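Local coordinates for endo-beta-1,4-glucanase (Cryptopygus antarcticus, PDB 5H4U), which hydrolyses internal beta-1,4-glucosidic linkages in cellulose, lichenan and cereal beta-glucans, releasing mainly cellobiose, cellotriose and cellotetraose from carboxymethylcellulose, at residues A[119-124]-A[137-142]; A[26-31]-A[161-166]; A[154-159]-A[180-185]. All blocks are in the same frame, centred on the assembly; numbering follows the deposited sequence.

Contact 1 (A[119-124]-A[137-142]); sequences QKMIVQ and FDLMIP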
ATOM      1  N   GLN A 119      -1.973  -0.513 -18.625  1.00  9.44           N
ATOM      2  CA  GLN A 119      -2.976  -0.746 -17.606  1.00  9.19           C
ATOM      3  C   GLN A 119      -2.993   0.395 -16.596  1.00  8.87           C
ATOM      4  O   GLN A 119      -2.025   1.144 -16.432  1.00  8.63           O
ATOM      5  CB  GLN A 119      -2.743  -2.086 -16.888  1.00  8.95           C
ATOM      6  CG  GLN A 119      -2.743  -3.306 -17.792  1.00  8.36           C
ATOM      7  CD  GLN A 119      -2.563  -4.619 -17.026  1.00  8.40           C
ATOM      8  OE1 GLN A 119      -2.949  -4.729 -15.861  1.00  8.58           O
ATOM      9  NE2 GLN A 119      -1.979  -5.624 -17.683  1.00  8.50           N
ATOM     10  N   LYS A 120      -4.136   0.539 -15.945  1.00  8.65           N
ATOM     11  CA  LYS A 120      -4.446   1.681 -15.114  1.00  8.73           C
ATOM     12  C   LYS A 120      -4.672   1.199 -13.692  1.00  8.91           C
ATOM     13  O   LYS A 120      -5.507   0.319 -13.456  1.00  8.80           O
ATOM     14  CB  LYS A 120      -5.696   2.400 -15.595  1.00  9.89           C
ATOM     15  CG  LYS A 120      -5.583   3.246 -16.822  1.00 11.26           C
ATOM     16  CD  LYS A 120      -6.446   4.485 -16.569  1.00 13.61           C
ATOM     17  CE  LYS A 120      -7.218   4.977 -17.791  1.00 16.03           C
ATOM     18  NZ  LYS A 120      -8.663   5.204 -17.441  1.00 16.48           N
ATOM     19  N   MET A 121      -3.962   1.791 -12.744  1.00  8.63           N
ATOM     20  CA  MET A 121      -4.214   1.480 -11.349  1.00  8.37           C
ATOM     21  C   MET A 121      -4.407   2.768 -10.568  1.00  8.95           C
ATOM     22  O   MET A 121      -3.669   3.742 -10.755  1.00  9.14           O
ATOM     23  CB  MET A 121      -3.083   0.680 -10.739  1.00  8.29           C
ATOM     24  CG  MET A 121      -3.375   0.269  -9.325  1.00  8.15           C
ATOM     25  SD  MET A 121      -1.973  -0.542  -8.546  1.00  9.70           S
ATOM     26  CE  MET A 121      -2.757  -1.142  -7.039  1.00  8.03           C
ATOM     27  N   ILE A 122      -5.367   2.756  -9.656  1.00  8.59           N
ATOM     28  CA  ILE A 122      -5.670   3.908  -8.826  1.00  8.40           C
ATOM     29  C   ILE A 122      -5.341   3.521  -7.394  1.00  8.51           C
ATOM     30  O   ILE A 122      -5.836   2.504  -6.879  1.00  8.41           O
ATOM     31  CB  ILE A 122      -7.133   4.337  -8.982  1.00  8.79           C
ATOM     32  CG1 ILE A 122      -7.444   4.535 -10.462  1.00  8.60           C
ATOM     33  CG2 ILE A 122      -7.391   5.619  -8.239  1.00  8.51           C
ATOM     34  CD1 ILE A 122      -8.860   4.917 -10.745  1.00  8.38           C
ATOM     35  N   VAL A 123      -4.449   4.291  -6.773  1.00  8.46           N
ATOM     36  CA  VAL A 123      -4.018   4.003  -5.412  1.00  8.64           C
ATOM     37  C   VAL A 123      -4.349   5.193  -4.530  1.00  8.68           C
ATOM     38  O   VAL A 123      -4.373   6.348  -4.975  1.00  8.83           O
ATOM     39  CB  VAL A 123      -2.511   3.642  -5.322  1.00  8.26           C
ATOM     40  CG1 VAL A 123      -2.227   2.407  -6.142  1.00  8.42           C
ATOM     41  CG2 VAL A 123      -1.651   4.786  -5.789  1.00  7.95           C
ATOM     42  N   GLN A 124      -4.624   4.893  -3.268  1.00  8.77           N
ATOM     43  CA  GLN A 124      -4.617   5.889  -2.218  1.00  8.39           C
ATOM     44  C   GLN A 124      -3.329   5.757  -1.419  1.00  8.67           C
ATOM     45  O   GLN A 124      -2.937   4.649  -1.025  1.00  8.72           O
ATOM     46  CB  GLN A 124      -5.817   5.755  -1.293  1.00  8.54           C
ATOM     47  CG  GLN A 124      -5.877   6.921  -0.307  1.00  9.45           C
ATOM     48  CD  GLN A 124      -6.996   6.805   0.684  1.00  9.51           C
ATOM     49  OE1 GLN A 124      -7.503   5.717   0.933  1.00  9.46           O
ATOM     50  NE2 GLN A 124      -7.373   7.928   1.283  1.00 10.28           N
ATOM     51  N   PHE A 137       6.459   5.216  -5.904  1.00 10.28           N
ATOM     52  CA  PHE A 137       5.252   4.653  -5.305  1.00  9.19           C
ATOM     53  C   PHE A 137       5.547   3.203  -4.962  1.00  9.10           C
ATOM     54  O   PHE A 137       5.921   2.420  -5.838  1.00  9.12           O
ATOM     55  CB  PHE A 137       4.050   4.743  -6.249  1.00  9.11           C
ATOM     56  CG  PHE A 137       3.347   6.071  -6.232  1.00  9.48           C
ATOM     57  CD1 PHE A 137       3.898   7.172  -6.870  1.00  9.63           C
ATOM     58  CD2 PHE A 137       2.101   6.206  -5.637  1.00  9.23           C
ATOM     59  CE1 PHE A 137       3.241   8.385  -6.876  1.00 10.12           C
ATOM     60  CE2 PHE A 137       1.442   7.420  -5.632  1.00  8.74           C
ATOM     61  CZ  PHE A 137       2.004   8.512  -6.242  1.00  9.41           C
ATOM     62  N   ASP A 138       5.367   2.844  -3.698  1.00  9.09           N
ATOM     63  CA  ASP A 138       5.584   1.478  -3.223  1.00  8.64           C
ATOM     64  C   ASP A 138       4.202   0.877  -3.059  1.00  8.01           C
ATOM     65  O   ASP A 138       3.492   1.201  -2.114  1.00  8.36           O
ATOM     66  CB  ASP A 138       6.382   1.441  -1.919  1.00  8.51           C
ATOM     67  CG  ASP A 138       7.568   2.418  -1.917  1.00  9.77           C
ATOM     68  OD1 ASP A 138       8.276   2.524  -2.952  1.00  9.46           O
ATOM     69  OD2 ASP A 138       7.815   3.072  -0.868  1.00 10.68           O
ATOM     70  N   LEU A 139       3.795   0.058  -4.020  1.00  7.93           N
ATOM     71  CA  LEU A 139       2.468  -0.545  -3.974  1.00  8.13           C
ATOM     72  C   LEU A 139       2.380  -1.565  -2.847  1.00  7.27           C
ATOM     73  O   LEU A 139       3.254  -2.417  -2.688  1.00  7.69           O
ATOM     74  CB  LEU A 139       2.117  -1.197  -5.323  1.00  7.91           C
ATOM     75  CG  LEU A 139       1.888  -0.342  -6.583  1.00  8.06           C
ATOM     76  CD1 LEU A 139       2.952   0.697  -6.807  1.00  8.90           C
ATOM     77  CD2 LEU A 139       1.776  -1.204  -7.820  1.00  7.74           C
ATOM     78  N   MET A 140       1.284  -1.518  -2.110  1.00  7.35           N
ATOM     79  CA  MET A 140       1.092  -2.424  -0.985  1.00  7.59           C
ATOM     80  C   MET A 140       0.506  -3.735  -1.508  1.00  7.60           C
ATOM     81  O   MET A 140      -0.678  -3.826  -1.824  1.00  7.70           O
ATOM     82  CB  MET A 140       0.209  -1.759   0.063  1.00  7.63           C
ATOM     83  CG  MET A 140       1.006  -0.863   0.984  1.00  8.31           C
ATOM     84  SD  MET A 140       0.063   0.182   2.129  1.00 11.13           S
ATOM     85  CE  MET A 140      -0.149  -0.959   3.486  1.00  9.07           C
ATOM     86  N   ILE A 141       1.345  -4.766  -1.604  1.00  7.94           N
ATOM     87  CA  ILE A 141       0.943  -6.064  -2.133  1.00  7.67           C
ATOM     88  C   ILE A 141       1.369  -7.172  -1.177  1.00  7.98           C
ATOM     89  O   ILE A 141       2.564  -7.362  -0.949  1.00  8.17           O
ATOM     90  CB  ILE A 141       1.537  -6.300  -3.528  1.00  7.54           C
ATOM     91  CG1 ILE A 141       1.269  -5.064  -4.395  1.00  7.64           C
ATOM     92  CG2 ILE A 141       0.894  -7.500  -4.153  1.00  8.04           C
ATOM     93  CD1 ILE A 141       2.082  -4.980  -5.639  1.00  7.80           C
ATOM     94  N   PRO A 142       0.440  -7.936  -0.603  1.00  8.20           N
ATOM     95  CA  PRO A 142       0.826  -9.024   0.304  1.00  8.22           C
ATOM     96  C   PRO A 142       1.718 -10.033  -0.396  1.00  8.64           C
ATOM     97  O   PRO A 142       1.383 -10.559  -1.458  1.00  8.45           O
ATOM     98  CB  PRO A 142      -0.518  -9.640   0.697  1.00  8.65           C
ATOM     99  CG  PRO A 142      -1.497  -8.584   0.458  1.00  8.66           C
ATOM    100  CD  PRO A 142      -1.015  -7.815  -0.710  1.00  8.24           C
TER
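Phe137 and Val123 make the first meeting between strand 135-140 and strand 120-128, and they do so purely through side chains. The methyl CG2 of Val123 lies 4.0 Å from CD2 of Phe137 and is almost as close to the neighbouring CE2, so it meets the CD2-CE2 bond of the phenyl ring. The methyl approaches the ring obliquely and the two side chains cross at a slant. With CG1 of Val123 opposite the carbonyl carbon (chi1 -61°), CG2 falls between the backbone N and the carbonyl carbon and faces the phenylalanine. The same ring also meets Tyr107 edge-to-face and packs against Phe204, and is thereby enclosed by aromatic and aliphatic groups.

One residue on, Asp138 belongs to the other side of the strand. Its carboxylate, inferred to be the catalytic proton donor, stays well clear of segment 119-124 and lies near Tyr27 and Ala91. The apolar contact thus backs a strand whose other side carries the inferred proton donor.

With Leu139 the chain returns to the interior. Its CD2 methyl reaches SD of Met121 at 3.9 Å, the two side chains running past each other in opposite directions. Met121 can span the gap because CG stands opposite the backbone N (chi1 -176°) and the chain beyond it is fully extended, delivering the sulfur to the leucine. Met109 and Phe194 also pack on Leu139.

No hydrogen bond joins the two segments, and even their nearest CA atoms, those of Val123 and Leu139, are 8.1 Å apart. The two strands are not sheet neighbours; both pair with strand 85-94. Buried apolar side chains meeting between non-adjacent strands form the kind of interior expected of the double-psi beta-barrel of glycosyl hydrolase family 45.

Contact 2 (A[26-31]-A[161-166]); sequences RYWDCC and NGWGQR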
ATOM      1  N   ARG A  26       7.129  -3.002  -4.847  1.00  7.79           N
ATOM      2  CA  ARG A  26       6.078  -3.746  -4.162  1.00  7.98           C
ATOM      3  C   ARG A  26       6.501  -4.068  -2.736  1.00  7.99           C
ATOM      4  O   ARG A  26       7.664  -4.387  -2.479  1.00  8.25           O
ATOM      5  CB  ARG A  26       5.718  -5.025  -4.923  1.00  7.94           C
ATOM      6  CG  ARG A  26       6.851  -5.929  -5.194  1.00  7.79           C
ATOM      7  CD  ARG A  26       6.468  -7.043  -6.113  1.00  8.29           C
ATOM      8  NE  ARG A  26       7.550  -8.009  -6.199  1.00  8.78           N
ATOM      9  CZ  ARG A  26       8.555  -7.929  -7.063  1.00  9.08           C
ATOM     10  NH1 ARG A  26       8.627  -6.915  -7.919  1.00  8.86           N
ATOM     11  NH2 ARG A  26       9.511  -8.848  -7.041  1.00  9.08           N
ATOM     12  N   TYR A  27       5.552  -4.037  -1.809  1.00  8.01           N
ATOM     13  CA  TYR A  27       5.958  -4.285  -0.436  1.00  8.11           C
ATOM     14  C   TYR A  27       4.748  -4.541   0.432  1.00  7.98           C
ATOM     15  O   TYR A  27       3.644  -4.107   0.120  1.00  8.00           O
ATOM     16  CB  TYR A  27       6.764  -3.105   0.127  1.00  8.34           C
ATOM     17  CG  TYR A  27       5.966  -2.042   0.852  1.00  8.33           C
ATOM     18  CD1 TYR A  27       5.270  -1.066   0.149  1.00  8.17           C
ATOM     19  CD2 TYR A  27       5.955  -1.980   2.249  1.00  8.48           C
ATOM     20  CE1 TYR A  27       4.555  -0.071   0.812  1.00  8.28           C
ATOM     21  CE2 TYR A  27       5.237  -1.001   2.921  1.00  8.40           C
ATOM     22  CZ  TYR A  27       4.541  -0.049   2.198  1.00  8.79           C
ATOM     23  OH  TYR A  27       3.832   0.920   2.871  1.00  9.19           O
ATOM     24  N   TRP A  28       4.972  -5.278   1.514  1.00  8.03           N
ATOM     25  CA  TRP A  28       3.934  -5.504   2.511  1.00  8.51           C
ATOM     26  C   TRP A  28       4.655  -5.888   3.804  1.00  9.19           C
ATOM     27  O   TRP A  28       4.961  -7.058   4.035  1.00  9.31           O
ATOM     28  CB  TRP A  28       2.947  -6.570   2.103  1.00  8.58           C
ATOM     29  CG  TRP A  28       1.770  -6.633   2.995  1.00  8.32           C
ATOM     30  CD1 TRP A  28       1.688  -7.239   4.221  1.00  8.71           C
ATOM     31  CD2 TRP A  28       0.486  -6.081   2.731  1.00  8.31           C
ATOM     32  NE1 TRP A  28       0.421  -7.092   4.739  1.00  8.71           N
ATOM     33  CE2 TRP A  28      -0.338  -6.384   3.843  1.00  8.64           C
ATOM     34  CE3 TRP A  28      -0.052  -5.357   1.664  1.00  7.93           C
ATOM     35  CZ2 TRP A  28      -1.665  -5.981   3.916  1.00  8.26           C
ATOM     36  CZ3 TRP A  28      -1.369  -4.956   1.737  1.00  8.36           C
ATOM     37  CH2 TRP A  28      -2.166  -5.275   2.854  1.00  8.41           C
ATOM     38  N   ASP A  29       4.921  -4.888   4.622  1.00  9.03           N
ATOM     39  CA  ASP A  29       5.591  -5.089   5.886  1.00  9.49           C
ATOM     40  C   ASP A  29       4.612  -5.160   7.047  1.00  9.72           C
ATOM     41  O   ASP A  29       5.046  -5.284   8.189  1.00 10.17           O
ATOM     42  CB  ASP A  29       6.626  -3.978   6.110  1.00  9.32           C
ATOM     43  CG  ASP A  29       6.005  -2.600   6.221  1.00  9.34           C
ATOM     44  OD1 ASP A  29       4.754  -2.484   6.209  1.00  9.63           O
ATOM     45  OD2 ASP A  29       6.785  -1.617   6.278  1.00  9.42           O
ATOM     46  N   CYS A  30       3.310  -5.059   6.787  1.00  9.56           N
ATOM     47  CA  CYS A  30       2.273  -5.186   7.796  1.00  9.28           C
ATOM     48  C   CYS A  30       2.214  -4.019   8.775  1.00  9.78           C
ATOM     49  O   CYS A  30       1.395  -4.060   9.705  1.00  9.55           O
ATOM     50  CB  CYS A  30       2.432  -6.478   8.614  1.00  9.49           C
ATOM     51  SG  CYS A  30       2.258  -8.029   7.708  1.00  8.61           S
ATOM     52  N   CYS A  31       3.051  -2.989   8.627  1.00 10.13           N
ATOM     53  CA  CYS A  31       3.166  -1.992   9.682  1.00 10.11           C
ATOM     54  C   CYS A  31       2.018  -0.990   9.630  1.00 10.24           C
ATOM     55  O   CYS A  31       1.407  -0.760   8.583  1.00 10.09           O
ATOM     56  CB  CYS A  31       4.455  -1.210   9.554  1.00 10.27           C
ATOM     57  SG  CYS A  31       5.899  -2.204   9.550  1.00 12.65           S
ATOM     58  N   ASN A 161      12.505 -12.721   7.745  1.00 10.75           N
ATOM     59  CA  ASN A 161      12.794 -11.921   6.567  1.00 10.63           C
ATOM     60  C   ASN A 161      11.541 -11.640   5.744  1.00 10.59           C
ATOM     61  O   ASN A 161      11.646 -11.134   4.622  1.00 10.21           O
ATOM     62  CB  ASN A 161      13.840 -12.639   5.707  1.00 10.51           C
ATOM     63  N   GLY A 162      10.360 -11.924   6.296  1.00 10.51           N
ATOM     64  CA  GLY A 162       9.130 -11.904   5.529  1.00 10.38           C
ATOM     65  C   GLY A 162       8.921 -13.160   4.683  1.00 10.66           C
ATOM     66  O   GLY A 162       9.649 -14.161   4.756  1.00 10.28           O
ATOM     67  N   TRP A 163       7.850 -13.112   3.904  1.00 10.55           N
ATOM     68  CA  TRP A 163       7.543 -14.198   2.988  1.00 10.42           C
ATOM     69  C   TRP A 163       8.464 -14.035   1.795  1.00 10.28           C
ATOM     70  O   TRP A 163       8.455 -12.995   1.129  1.00 10.10           O
ATOM     71  CB  TRP A 163       6.085 -14.176   2.563  1.00 10.31           C
ATOM     72  CG  TRP A 163       5.163 -14.308   3.726  1.00 10.44           C
ATOM     73  CD1 TRP A 163       4.958 -15.406   4.507  1.00 10.09           C
ATOM     74  CD2 TRP A 163       4.310 -13.294   4.223  1.00  9.92           C
ATOM     75  NE1 TRP A 163       4.028 -15.131   5.464  1.00  9.92           N
ATOM     76  CE2 TRP A 163       3.602 -13.839   5.308  1.00 10.20           C
ATOM     77  CE3 TRP A 163       4.079 -11.969   3.858  1.00  9.79           C
ATOM     78  CZ2 TRP A 163       2.673 -13.098   6.046  1.00 10.19           C
ATOM     79  CZ3 TRP A 163       3.149 -11.230   4.582  1.00 10.05           C
ATOM     80  CH2 TRP A 163       2.454 -11.798   5.664  1.00  9.91           C
ATOM     81  N   GLY A 164       9.277 -15.047   1.549  1.00 10.76           N
ATOM     82  CA  GLY A 164      10.214 -14.982   0.447  1.00 11.28           C
ATOM     83  C   GLY A 164      11.350 -14.026   0.760  1.00 10.92           C
ATOM     84  O   GLY A 164      11.797 -13.905   1.906  1.00 10.35           O
ATOM     85  N   GLN A 165      11.758 -13.268  -0.253  1.00 11.06           N
ATOM     86  CA  GLN A 165      12.865 -12.336  -0.110  1.00 11.14           C
ATOM     87  C   GLN A 165      12.442 -11.118   0.682  1.00 10.83           C
ATOM     88  O   GLN A 165      11.336 -10.598   0.506  1.00 10.59           O
ATOM     89  CB  GLN A 165      13.330 -11.869  -1.482  1.00 11.23           C
ATOM     90  CG  GLN A 165      13.642 -12.981  -2.432  1.00 12.49           C
ATOM     91  CD  GLN A 165      15.015 -13.568  -2.244  1.00 14.95           C
ATOM     92  OE1 GLN A 165      15.592 -13.517  -1.147  1.00 14.25           O
ATOM     93  NE2 GLN A 165      15.564 -14.125  -3.333  1.00 16.50           N
ATOM     94  N   ARG A 166      13.365 -10.591   1.481  1.00 10.77           N
ATOM     95  CA  ARG A 166      13.046  -9.354   2.170  1.00  9.77           C
ATOM     96  C   ARG A 166      12.686  -8.268   1.174  1.00  9.08           C
ATOM     97  O   ARG A 166      11.861  -7.404   1.473  1.00  9.52           O
ATOM     98  CB  ARG A 166      14.228  -8.940   3.028  1.00 10.07           C
ATOM     99  CG  ARG A 166      14.063  -7.625   3.677  1.00  9.72           C
ATOM    100  CD  ARG A 166      14.578  -7.743   5.048  1.00 10.37           C
ATOM    101  NE  ARG A 166      14.023  -6.710   5.906  1.00 10.60           N
ATOM    102  CZ  ARG A 166      13.650  -6.912   7.161  1.00 10.47           C
ATOM    103  NH1 ARG A 166      13.165  -5.899   7.859  1.00 10.34           N
ATOM    104  NH2 ARG A 166      13.726  -8.129   7.700  1.00 10.41           N
TER
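A disulfide sulfur set beside an indole is the unusual element here: SG of Cys30, bonded to Cys152 at the start of helix 152-156, meets Trp163. It sits 5.4 Å from the centroid of the six-membered ring of Trp163, 65° off the ring normal, and so approaches the ring obliquely. The nearest ring atom is CH2 of Trp163, 4.3 Å from SG of Cys30. No hydrogen bond crosses between the segments.

Beside the cysteine, a second indole completes the contact. CD1 of Trp28 reaches the edge of the Trp163 ring close to its plane, 4.3 Å from CZ3, whereas that CZ3 stands obliquely to the Trp28 ring; the two are not stacked face to face. Trp28 swings CG opposite its backbone N (chi1 -170°), which carries the five-membered ring out beside the tryptophan of segment 161-166.

In the family 45 fold this is where strand 19-27 of the double-psi barrel runs out into the loop that carries Asp29, inferred to be the nucleophile. Asp29 follows Trp28 directly, and its CB points away from segment 161-166. Its OD1 accepts the backbone N-H of Cys31 at 3.0 Å and with a nearly straight N-H...O angle of 172°, forming an Asx turn; the N-H arrives well above the carboxylate plane. CG of Asp29 lies at the edge of the Tyr27 ring, in the plane of that ring. Cys31 is tied in turn to Cys66, so adjacent disulfides grip the backbone just after the inferred catalytic aspartate. On the far segment, Trp163 is packed further by Cys152, Ala158, Leu179 and Pro180.

Contact 3 (A[154-159]-A[180-185]); sequences SQWGAP and PTSLRA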
ATOM      1  N   SER A 154       5.311 -10.483  13.759  1.00  9.83           N
ATOM      2  CA  SER A 154       4.523 -10.334  14.962  1.00  9.65           C
ATOM      3  C   SER A 154       3.034 -10.364  14.655  1.00  9.43           C
ATOM      4  O   SER A 154       2.248 -10.752  15.519  1.00  9.48           O
ATOM      5  CB  SER A 154       4.951  -9.063  15.709  1.00  9.84           C
ATOM      6  OG  SER A 154       4.090  -7.971  15.484  1.00 10.48           O
ATOM      7  N   GLN A 155       2.616  -9.995  13.441  1.00  9.57           N
ATOM      8  CA  GLN A 155       1.180 -10.026  13.176  1.00  9.41           C
ATOM      9  C   GLN A 155       0.711 -11.405  12.742  1.00  9.31           C
ATOM     10  O   GLN A 155      -0.340 -11.869  13.193  1.00  9.38           O
ATOM     11  CB  GLN A 155       0.779  -8.998  12.107  1.00  9.41           C
ATOM     12  CG  GLN A 155      -0.614  -9.234  11.509  1.00  9.24           C
ATOM     13  CD  GLN A 155      -1.153  -8.072  10.665  1.00  9.38           C
ATOM     14  OE1 GLN A 155      -0.414  -7.357   9.988  1.00  9.10           O
ATOM     15  NE2 GLN A 155      -2.467  -7.925  10.662  1.00  9.89           N
ATOM     16  N   TRP A 156       1.503 -12.093  11.915  1.00  9.62           N
ATOM     17  CA  TRP A 156       1.080 -13.322  11.252  1.00  9.13           C
ATOM     18  C   TRP A 156       2.005 -14.499  11.472  1.00  8.95           C
ATOM     19  O   TRP A 156       1.726 -15.577  10.942  1.00  9.33           O
ATOM     20  CB  TRP A 156       0.994 -13.097   9.741  1.00  8.92           C
ATOM     21  CG  TRP A 156       0.049 -12.041   9.324  1.00  9.31           C
ATOM     22  CD1 TRP A 156       0.367 -10.833   8.793  1.00  9.09           C
ATOM     23  CD2 TRP A 156      -1.382 -12.113   9.334  1.00  9.53           C
ATOM     24  NE1 TRP A 156      -0.766 -10.140   8.491  1.00  9.04           N
ATOM     25  CE2 TRP A 156      -1.858 -10.903   8.809  1.00  9.02           C
ATOM     26  CE3 TRP A 156      -2.303 -13.089   9.735  1.00  9.58           C
ATOM     27  CZ2 TRP A 156      -3.205 -10.626   8.682  1.00  9.50           C
ATOM     28  CZ3 TRP A 156      -3.648 -12.820   9.606  1.00 10.09           C
ATOM     29  CH2 TRP A 156      -4.090 -11.588   9.094  1.00 10.58           C
ATOM     30  N   GLY A 157       3.131 -14.320  12.155  1.00  9.17           N
ATOM     31  CA  GLY A 157       4.081 -15.406  12.284  1.00  8.77           C
ATOM     32  C   GLY A 157       4.890 -15.700  11.045  1.00  9.23           C
ATOM     33  O   GLY A 157       5.417 -16.807  10.912  1.00  8.83           O
ATOM     34  N   ALA A 158       5.043 -14.722  10.149  1.00  9.17           N
ATOM     35  CA  ALA A 158       5.866 -14.886   8.957  1.00  9.42           C
ATOM     36  C   ALA A 158       7.332 -15.077   9.344  1.00  9.06           C
ATOM     37  O   ALA A 158       7.708 -14.860  10.492  1.00  9.57           O
ATOM     38  CB  ALA A 158       5.694 -13.672   8.050  1.00  9.90           C
ATOM     39  N   PRO A 159       8.184 -15.501   8.419  1.00  9.42           N
ATOM     40  CA  PRO A 159       9.609 -15.644   8.752  1.00  9.72           C
ATOM     41  C   PRO A 159      10.254 -14.302   9.064  1.00 10.24           C
ATOM     42  O   PRO A 159       9.708 -13.237   8.775  1.00 10.74           O
ATOM     43  CB  PRO A 159      10.217 -16.261   7.484  1.00  9.86           C
ATOM     44  CG  PRO A 159       9.055 -16.924   6.779  1.00 10.06           C
ATOM     45  CD  PRO A 159       7.857 -16.082   7.103  1.00  9.82           C
ATOM     46  N   PRO A 180      -1.010 -15.742   5.074  1.00 12.14           N
ATOM     47  CA  PRO A 180      -2.274 -15.916   5.776  1.00 12.59           C
ATOM     48  C   PRO A 180      -3.393 -15.938   4.762  1.00 12.94           C
ATOM     49  O   PRO A 180      -3.328 -15.263   3.737  1.00 13.07           O
ATOM     50  CB  PRO A 180      -2.357 -14.661   6.658  1.00 11.84           C
ATOM     51  CG  PRO A 180      -0.940 -14.279   6.848  1.00 10.74           C
ATOM     52  CD  PRO A 180      -0.335 -14.510   5.510  1.00 11.59           C
ATOM     53  N   THR A 181      -4.446 -16.692   5.068  1.00 13.79           N
ATOM     54  CA  THR A 181      -5.574 -16.764   4.144  1.00 13.66           C
ATOM     55  C   THR A 181      -6.130 -15.375   3.858  1.00 13.00           C
ATOM     56  O   THR A 181      -6.440 -15.058   2.707  1.00 13.34           O
ATOM     57  CB  THR A 181      -6.648 -17.685   4.709  1.00 14.40           C
ATOM     58  OG1 THR A 181      -6.805 -17.410   6.108  1.00 15.14           O
ATOM     59  CG2 THR A 181      -6.231 -19.127   4.537  1.00 14.63           C
ATOM     60  N   SER A 182      -6.214 -14.526   4.899  1.00 13.30           N
ATOM     61  CA  SER A 182      -6.771 -13.173   4.819  1.00 12.32           C
ATOM     62  C   SER A 182      -6.065 -12.272   3.827  1.00 11.40           C
ATOM     63  O   SER A 182      -6.615 -11.221   3.490  1.00 10.93           O
ATOM     64  CB  SER A 182      -6.686 -12.466   6.174  1.00 12.16           C
ATOM     65  OG  SER A 182      -7.763 -12.795   7.030  1.00 13.36           O
ATOM     66  N   LEU A 183      -4.856 -12.623   3.389  1.00 11.41           N
ATOM     67  CA  LEU A 183      -4.100 -11.796   2.451  1.00 11.26           C
ATOM     68  C   LEU A 183      -3.974 -12.449   1.086  1.00 11.38           C
ATOM     69  O   LEU A 183      -3.397 -11.854   0.162  1.00 11.04           O
ATOM     70  CB  LEU A 183      -2.704 -11.474   2.998  1.00  9.98           C
ATOM     71  CG  LEU A 183      -2.666 -10.732   4.328  1.00 10.06           C
ATOM     72  CD1 LEU A 183      -1.246 -10.661   4.781  1.00 10.02           C
ATOM     73  CD2 LEU A 183      -3.252  -9.325   4.221  1.00  9.84           C
ATOM     74  N   ARG A 184      -4.519 -13.652   0.930  1.00 11.65           N
ATOM     75  CA  ARG A 184      -4.242 -14.422  -0.263  1.00 11.24           C
ATOM     76  C   ARG A 184      -4.859 -13.777  -1.497  1.00 11.05           C
ATOM     77  O   ARG A 184      -4.377 -14.009  -2.613  1.00 11.17           O
ATOM     78  CB  ARG A 184      -4.709 -15.853  -0.055  1.00 12.42           C
ATOM     79  CG  ARG A 184      -3.609 -16.729   0.561  1.00 13.26           C
ATOM     80  CD  ARG A 184      -4.232 -17.944   1.197  1.00 14.12           C
ATOM     81  NE  ARG A 184      -3.473 -18.472   2.327  1.00 14.41           N
ATOM     82  CZ  ARG A 184      -3.612 -19.714   2.785  1.00 14.47           C
ATOM     83  NH1 ARG A 184      -4.480 -20.546   2.208  1.00 14.75           N
ATOM     84  NH2 ARG A 184      -2.896 -20.127   3.814  1.00 14.30           N
ATOM     85  N   ALA A 185      -5.973 -13.057  -1.347  1.00 10.29           N
ATOM     86  CA  ALA A 185      -6.483 -12.317  -2.492  1.00 10.33           C
ATOM     87  C   ALA A 185      -5.414 -11.371  -3.022  1.00 10.09           C
ATOM     88  O   ALA A 185      -5.028 -11.442  -4.196  1.00 10.28           O
ATOM     89  CB  ALA A 185      -7.764 -11.550  -2.133  1.00  9.67           C
TER
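Trp156 spreads its indole against the pyrrolidine ring of Pro180, and this pair makes up about half of the contact. CG of the proline lies over one face of the indole, displaced toward the rim, and comes 3.3 Å from CD2 of Trp156. Its neighbour CB sits above the six-membered ring, 3.8 Å from that centroid of Trp156 and 25° off the normal, a CH-pi interaction. The CB-CG side of the proline covers the CD2-CE3-CZ3 side of the six-membered ring; the two side chains cross at about a right angle.

The conformation of Trp156 sets this up. CG points opposite the carbonyl carbon (chi1 -60°), bringing the ring out from the last turn of helix 152-156 toward segment 180-185. The other face of the indole is taken by CG of the preceding Gln155, 3.1 Å above the plane of Trp156. It too is offset toward the rim, but over the pyrrole part, whereas Pro180 lies over the six-membered ring on the opposite face. The amide of Gln155 is itself held by the carbonyl of Ala52.

Two smaller contacts complete the surroundings. Leu183, extended through chi2 (173°), presents CD1 to the pyrrole side, 3.8 Å from NE1 of Trp156, and approaches the ring obliquely. CB of Ser182 touches the far end, 4.0 Å from CH2 of Trp156. Both residues are brought to the tryptophan as N of Leu183 donates to O of Pro180 at 3.1 Å, folding the chain back just ahead of 184-191.

Immediately after Trp156, Gly157 takes a positive phi and ends the helix. The arrangement is a proline-tryptophan CH-pi contact, here joining the end of helix 152-156 to the approach to helix 184-191, on the periphery of the family 45 domain.

How the contacts relate
From the N terminus, strand 19-27 leads into 26-31, the first half of contact 2, which waits some 130 residues for its partner. Contact 1 lies wholly inside that long loop, closing a short connection between strands 120-128 and 135-140. The chain then reaches 154-159, which opens contact 3; 161-166 closes contact 2, and 180-185 closes contact 3. Contacts 2 and 3 therefore cross, whereas contacts 1 and 3 follow in series. Probable backbone hydrogen bonds between Tyr27 and Leu139 and between Tyr27 and Ile141 join contacts 1 and 2 within the barrel sheet. Cys30 SG packs against Trp156, linking the end of strand 19-27 to helices 152-156 and 184-191.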